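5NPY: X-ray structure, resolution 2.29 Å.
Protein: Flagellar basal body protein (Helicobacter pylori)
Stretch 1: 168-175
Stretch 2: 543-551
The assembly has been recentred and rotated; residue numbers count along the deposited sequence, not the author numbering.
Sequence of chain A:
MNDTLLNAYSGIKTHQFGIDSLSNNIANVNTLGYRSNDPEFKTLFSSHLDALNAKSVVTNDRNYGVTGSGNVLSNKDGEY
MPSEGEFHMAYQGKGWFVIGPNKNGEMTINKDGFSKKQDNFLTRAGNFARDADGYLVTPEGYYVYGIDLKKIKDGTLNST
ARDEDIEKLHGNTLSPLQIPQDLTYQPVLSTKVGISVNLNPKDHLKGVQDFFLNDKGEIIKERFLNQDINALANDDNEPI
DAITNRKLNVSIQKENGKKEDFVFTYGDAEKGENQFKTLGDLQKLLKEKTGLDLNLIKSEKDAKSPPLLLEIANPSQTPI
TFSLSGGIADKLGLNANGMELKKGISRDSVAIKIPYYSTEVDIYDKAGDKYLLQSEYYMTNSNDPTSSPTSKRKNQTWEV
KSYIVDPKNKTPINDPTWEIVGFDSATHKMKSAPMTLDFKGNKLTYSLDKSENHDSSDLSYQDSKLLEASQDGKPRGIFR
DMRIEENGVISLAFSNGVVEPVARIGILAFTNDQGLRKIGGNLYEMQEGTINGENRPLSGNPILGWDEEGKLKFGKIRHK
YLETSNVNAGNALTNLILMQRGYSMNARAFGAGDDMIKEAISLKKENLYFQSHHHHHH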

ATOM      1  N   LYS A 168      -0.847  22.903  11.224  1.00 54.68           N
ATOM      2  CA  LYS A 168      -1.208  24.266  10.829  1.00 47.58           C
ATOM      3  C   LYS A 168      -2.557  24.684  11.404  1.00 44.77           C
ATOM      4  O   LYS A 168      -2.796  25.882  11.584  1.00 40.03           O
ATOM      5  CB  LYS A 168      -1.210  24.413   9.301  1.00 38.36           C
ATOM      6  CG  LYS A 168       0.109  24.002   8.654  1.00 45.05           C
ATOM      7  CD  LYS A 168       0.244  24.488   7.209  1.00 56.85           C
ATOM      8  CE  LYS A 168       1.536  23.951   6.564  1.00 54.05           C
ATOM      9  NZ  LYS A 168       2.636  24.969   6.479  1.00 51.59           N
ATOM     10  N   LEU A 169      -3.421  23.716  11.732  1.00 43.49           N
ATOM     11  CA  LEU A 169      -4.746  23.984  12.269  1.00 43.33           C
ATOM     12  C   LEU A 169      -4.722  24.489  13.708  1.00 55.37           C
ATOM     13  O   LEU A 169      -5.787  24.836  14.229  1.00 45.32           O
ATOM     14  CB  LEU A 169      -5.611  22.720  12.195  1.00 40.99           C
ATOM     15  CG  LEU A 169      -6.630  22.479  11.078  1.00 45.49           C
ATOM     16  CD1 LEU A 169      -7.436  21.220  11.414  1.00 39.81           C
ATOM     17  CD2 LEU A 169      -7.565  23.668  10.889  1.00 44.03           C
ATOM     18  N   HIS A 170      -3.563  24.508  14.376  1.00 69.27           N
ATOM     19  CA  HIS A 170      -3.437  25.162  15.676  1.00 67.47           C
ATOM     20  C   HIS A 170      -2.572  26.416  15.605  1.00 57.94           C
ATOM     21  O   HIS A 170      -2.174  26.947  16.651  1.00 55.62           O
ATOM     22  CB  HIS A 170      -2.909  24.193  16.749  1.00 72.31           C
ATOM     23  CG  HIS A 170      -1.543  23.629  16.477  1.00 81.48           C
ATOM     24  ND1 HIS A 170      -0.450  24.413  16.163  1.00 79.58           N
ATOM     25  CD2 HIS A 170      -1.085  22.355  16.516  1.00 83.30           C
ATOM     26  CE1 HIS A 170       0.613  23.645  16.002  1.00 74.95           C
ATOM     27  NE2 HIS A 170       0.254  22.392  16.208  1.00 81.42           N
ATOM     28  N   GLY A 171      -2.298  26.913  14.395  1.00 50.38           N
ATOM     29  CA  GLY A 171      -1.514  28.118  14.186  1.00 47.74           C
ATOM     30  C   GLY A 171      -2.135  29.380  14.753  1.00 46.37           C
ATOM     31  O   GLY A 171      -3.226  29.341  15.327  1.00 52.94           O
ATOM     32  N   ASN A 172      -1.456  30.515  14.586  1.00 35.67           N
ATOM     33  CA  ASN A 172      -1.838  31.739  15.279  1.00 39.43           C
ATOM     34  C   ASN A 172      -2.058  32.924  14.346  1.00 37.85           C
ATOM     35  O   ASN A 172      -2.173  34.054  14.828  1.00 35.69           O
ATOM     36  CB  ASN A 172      -0.780  32.118  16.321  1.00 35.30           C
ATOM     37  CG  ASN A 172       0.466  32.726  15.691  1.00 47.08           C
ATOM     38  OD1 ASN A 172       0.788  32.474  14.523  1.00 51.26           O
ATOM     39  ND2 ASN A 172       1.178  33.537  16.469  1.00 57.38           N
ATOM     40  N   THR A 173      -2.102  32.714  13.038  1.00 44.16           N
ATOM     41  CA  THR A 173      -2.314  33.800  12.086  1.00 49.01           C
ATOM     42  C   THR A 173      -3.643  33.591  11.373  1.00 49.55           C
ATOM     43  O   THR A 173      -3.818  32.598  10.657  1.00 53.93           O
ATOM     44  CB  THR A 173      -1.166  33.884  11.085  1.00 45.56           C
ATOM     45  OG1 THR A 173       0.022  34.310  11.768  1.00 58.10           O
ATOM     46  CG2 THR A 173      -1.500  34.865   9.967  1.00 38.09           C
ATOM     47  N   LEU A 174      -4.563  34.535  11.562  1.00 50.63           N
ATOM     48  CA  LEU A 174      -5.915  34.455  11.027  1.00 45.80           C
ATOM     49  C   LEU A 174      -6.055  35.368   9.819  1.00 41.83           C
ATOM     50  O   LEU A 174      -5.481  36.460   9.791  1.00 41.11           O
ATOM     51  CB  LEU A 174      -6.936  34.850  12.097  1.00 39.63           C
ATOM     52  CG  LEU A 174      -6.712  34.170  13.447  1.00 42.59           C
ATOM     53  CD1 LEU A 174      -7.724  34.666  14.492  1.00 39.11           C
ATOM     54  CD2 LEU A 174      -6.756  32.637  13.306  1.00 28.01           C
ATOM     55  N   SER A 175      -6.833  34.928   8.834  1.00 32.23           N
ATOM     56  CA  SER A 175      -7.056  35.708   7.625  1.00 37.36           C
ATOM     57  C   SER A 175      -8.465  35.416   7.125  1.00 43.00           C
ATOM     58  O   SER A 175      -9.156  34.543   7.667  1.00 45.61           O
ATOM     59  CB  SER A 175      -5.996  35.388   6.557  1.00 39.21           C
ATOM     60  OG  SER A 175      -6.216  34.134   5.937  1.00 44.10           O
ATOM     61  N   ILE A 543      -6.998  36.105  23.377  1.00 49.25           N
ATOM     62  CA  ILE A 543      -6.565  34.748  23.673  1.00 46.99           C
ATOM     63  C   ILE A 543      -7.028  33.847  22.533  1.00 51.77           C
ATOM     64  O   ILE A 543      -8.235  33.727  22.277  1.00 49.56           O
ATOM     65  CB  ILE A 543      -7.116  34.274  25.026  1.00 47.27           C
ATOM     66  CG1 ILE A 543      -6.858  35.329  26.105  1.00 44.93           C
ATOM     67  CG2 ILE A 543      -6.515  32.928  25.414  1.00 43.32           C
ATOM     68  CD1 ILE A 543      -7.761  35.180  27.324  1.00 46.35           C
ATOM     69  N   LEU A 544      -6.068  33.239  21.832  1.00 52.32           N
ATOM     70  CA  LEU A 544      -6.377  32.314  20.747  1.00 49.97           C
ATOM     71  C   LEU A 544      -7.346  31.253  21.239  1.00 48.95           C
ATOM     72  O   LEU A 544      -7.159  30.678  22.313  1.00 52.45           O
ATOM     73  CB  LEU A 544      -5.092  31.667  20.233  1.00 50.70           C
ATOM     74  CG  LEU A 544      -5.002  31.226  18.772  1.00 47.02           C
ATOM     75  CD1 LEU A 544      -5.061  32.428  17.864  1.00 37.56           C
ATOM     76  CD2 LEU A 544      -3.711  30.451  18.539  1.00 48.30           C
ATOM     77  N   GLY A 545      -8.394  31.005  20.450  1.00 41.57           N
ATOM     78  CA  GLY A 545      -9.541  30.256  20.941  1.00 42.93           C
ATOM     79  C   GLY A 545      -9.267  28.799  21.243  1.00 43.56           C
ATOM     80  O   GLY A 545     -10.043  28.177  21.976  1.00 41.11           O
ATOM     81  N   TRP A 546      -8.175  28.251  20.718  1.00 43.26           N
ATOM     82  CA  TRP A 546      -7.897  26.825  20.754  1.00 41.04           C
ATOM     83  C   TRP A 546      -6.518  26.582  21.345  1.00 47.76           C
ATOM     84  O   TRP A 546      -5.620  27.419  21.221  1.00 52.16           O
ATOM     85  CB  TRP A 546      -7.977  26.219  19.346  1.00 30.80           C
ATOM     86  CG  TRP A 546      -7.234  27.029  18.295  1.00 40.88           C
ATOM     87  CD1 TRP A 546      -5.879  27.048  18.065  1.00 38.10           C
ATOM     88  CD2 TRP A 546      -7.811  27.933  17.339  1.00 38.93           C
ATOM     89  NE1 TRP A 546      -5.585  27.902  17.026  1.00 35.41           N
ATOM     90  CE2 TRP A 546      -6.749  28.456  16.560  1.00 44.05           C
ATOM     91  CE3 TRP A 546      -9.118  28.353  17.068  1.00 31.16           C
ATOM     92  CZ2 TRP A 546      -6.960  29.371  15.520  1.00 42.53           C
ATOM     93  CZ3 TRP A 546      -9.324  29.255  16.038  1.00 36.18           C
ATOM     94  CH2 TRP A 546      -8.251  29.759  15.279  1.00 39.22           C
ATOM     95  N   ASP A 547      -6.351  25.413  21.962  1.00 56.33           N
ATOM     96  CA  ASP A 547      -5.110  25.053  22.645  1.00 66.95           C
ATOM     97  C   ASP A 547      -4.073  24.545  21.639  1.00 79.31           C
ATOM     98  O   ASP A 547      -4.256  24.625  20.421  1.00 81.78           O
ATOM     99  CB  ASP A 547      -5.396  24.022  23.733  1.00 65.55           C
ATOM    100  CG  ASP A 547      -6.432  22.995  23.307  1.00 68.41           C
ATOM    101  OD1 ASP A 547      -6.931  22.260  24.184  1.00 61.55           O
ATOM    102  OD2 ASP A 547      -6.761  22.930  22.101  1.00 76.57           O
ATOM    103  N   GLU A 548      -2.952  24.019  22.141  1.00 88.66           N
ATOM    104  CA  GLU A 548      -1.958  23.427  21.252  1.00 97.31           C
ATOM    105  C   GLU A 548      -2.478  22.163  20.583  1.00 99.43           C
ATOM    106  O   GLU A 548      -1.988  21.800  19.507  1.00103.35           O
ATOM    107  CB  GLU A 548      -0.665  23.116  22.009  1.00103.61           C
ATOM    108  CG  GLU A 548       0.047  24.332  22.600  1.00112.08           C
ATOM    109  CD  GLU A 548      -0.452  24.697  23.993  1.00119.63           C
ATOM    110  OE1 GLU A 548      -1.685  24.756  24.196  1.00123.27           O
ATOM    111  OE2 GLU A 548       0.393  24.922  24.889  1.00119.12           O
ATOM    112  N   GLU A 549      -3.513  21.548  21.111  1.00 96.36           N
ATOM    113  CA  GLU A 549      -4.016  20.383  20.423  1.00 98.52           C
ATOM    114  C   GLU A 549      -4.940  20.741  19.278  1.00 94.81           C
ATOM    115  O   GLU A 549      -5.189  19.929  18.396  1.00101.37           O
ATOM    116  CB  GLU A 549      -4.771  19.492  21.376  1.00107.56           C
ATOM    117  CG  GLU A 549      -4.254  19.548  22.774  1.00119.51           C
ATOM    118  CD  GLU A 549      -5.288  19.099  23.750  1.00129.77           C
ATOM    119  OE1 GLU A 549      -5.729  17.937  23.645  1.00133.30           O
ATOM    120  OE2 GLU A 549      -5.683  19.902  24.613  1.00133.35           O
ATOM    121  N   GLY A 550      -5.436  21.963  19.279  1.00 81.33           N
ATOM    122  CA  GLY A 550      -6.388  22.369  18.285  1.00 69.36           C
ATOM    123  C   GLY A 550      -7.795  22.166  18.799  1.00 67.93           C
ATOM    124  O   GLY A 550      -8.706  22.005  18.031  1.00 65.25           O
ATOM    125  N   LYS A 551      -7.961  22.159  20.110  1.00 67.00           N
ATOM    126  CA  LYS A 551      -9.243  21.980  20.712  1.00 78.69           C
ATOM    127  C   LYS A 551      -9.598  23.310  21.285  1.00 79.80           C
ATOM    128  O   LYS A 551      -8.807  23.922  21.966  1.00 85.75           O
ATOM    129  CB  LYS A 551      -9.160  20.930  21.805  1.00 84.32           C
ATOM    130  CG  LYS A 551     -10.476  20.624  22.495  1.00 84.76           C
ATOM    131  CD  LYS A 551     -10.342  19.498  23.518  1.00 82.37           C
ATOM    132  CE  LYS A 551      -9.218  19.744  24.499  1.00 79.04           C
ATOM    133  NZ  LYS A 551      -8.354  18.564  24.667  1.00 79.56           N
TER

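How does the backbone at the start of stretch 1 present itself to stretch 2? Lys168 to Gly171 form a type I beta turn, closed by a hydrogen bond from Gly171 N to Lys168 O at 3.0 Å. Lys168 itself stays clear of the contact, but Leu169 directs its carbonyl toward the indole of Trp546: Leu169 O lies over one face of that ring, 4.2 Å from Trp546 NE1. This is van der Waals packing rather than a hydrogen bond, since an N-H in the plane of the ring does not point at an atom above its face.

What does His170 meet? Here the backbones come close, with His170 CA 4.8 Å from Gly550 CA. The side chain, with chi1 in the p well, lies along the bend from Asp547 to Gly550, where Gly550 N donates to Asp547 O at 3.1 Å. His170 CB sits 3.9 Å from Asp547 O and 4.2 Å from Gly550 N, and the ring carbon His170 CD2 comes within 3.2 Å of Glu548 O, a close polar approach by a carbon that is polarised in imidazole. Gly550 has a positive phi of 94°, and a CB there would be jammed against the carbonyl oxygen of the preceding residue, so the bend calls for glycine.

Where is the one hydrogen bond between the stretches? It runs from Trp546 NE1 to Gly171 O, at 3.2 Å with an N-H...O angle of 150°. The acceptor sits at the edge of the indole, near its plane, where the N-H points, so the buried side chain satisfies its single polar group, the indole N-H, on a main-chain carbonyl. Trp546 thereby ties the end of the turn to stretch 2 without any strand pairing between the two backbones. The same oxygen also touches a methyl group, with Gly171 O 3.4 Å from Leu544 CD2.

How does the contact finish beyond the turn? Asn172 contributes its aliphatic base: Asn172 CB and Asn172 CA each lie 4.0 Å from Leu544 CD2, while the amide end leads away and its ND2 is hydrogen-bonded elsewhere in the structure. Thr173, which begins the strand, points away and makes no contact. Leu174 then points back toward stretch 2, and its methyl carbon Leu174 CD2 packs 3.8 Å from Trp546 CH2 at the edge of the indole. The tryptophan thus combines a polar anchor at NE1 with apolar packing at CH2.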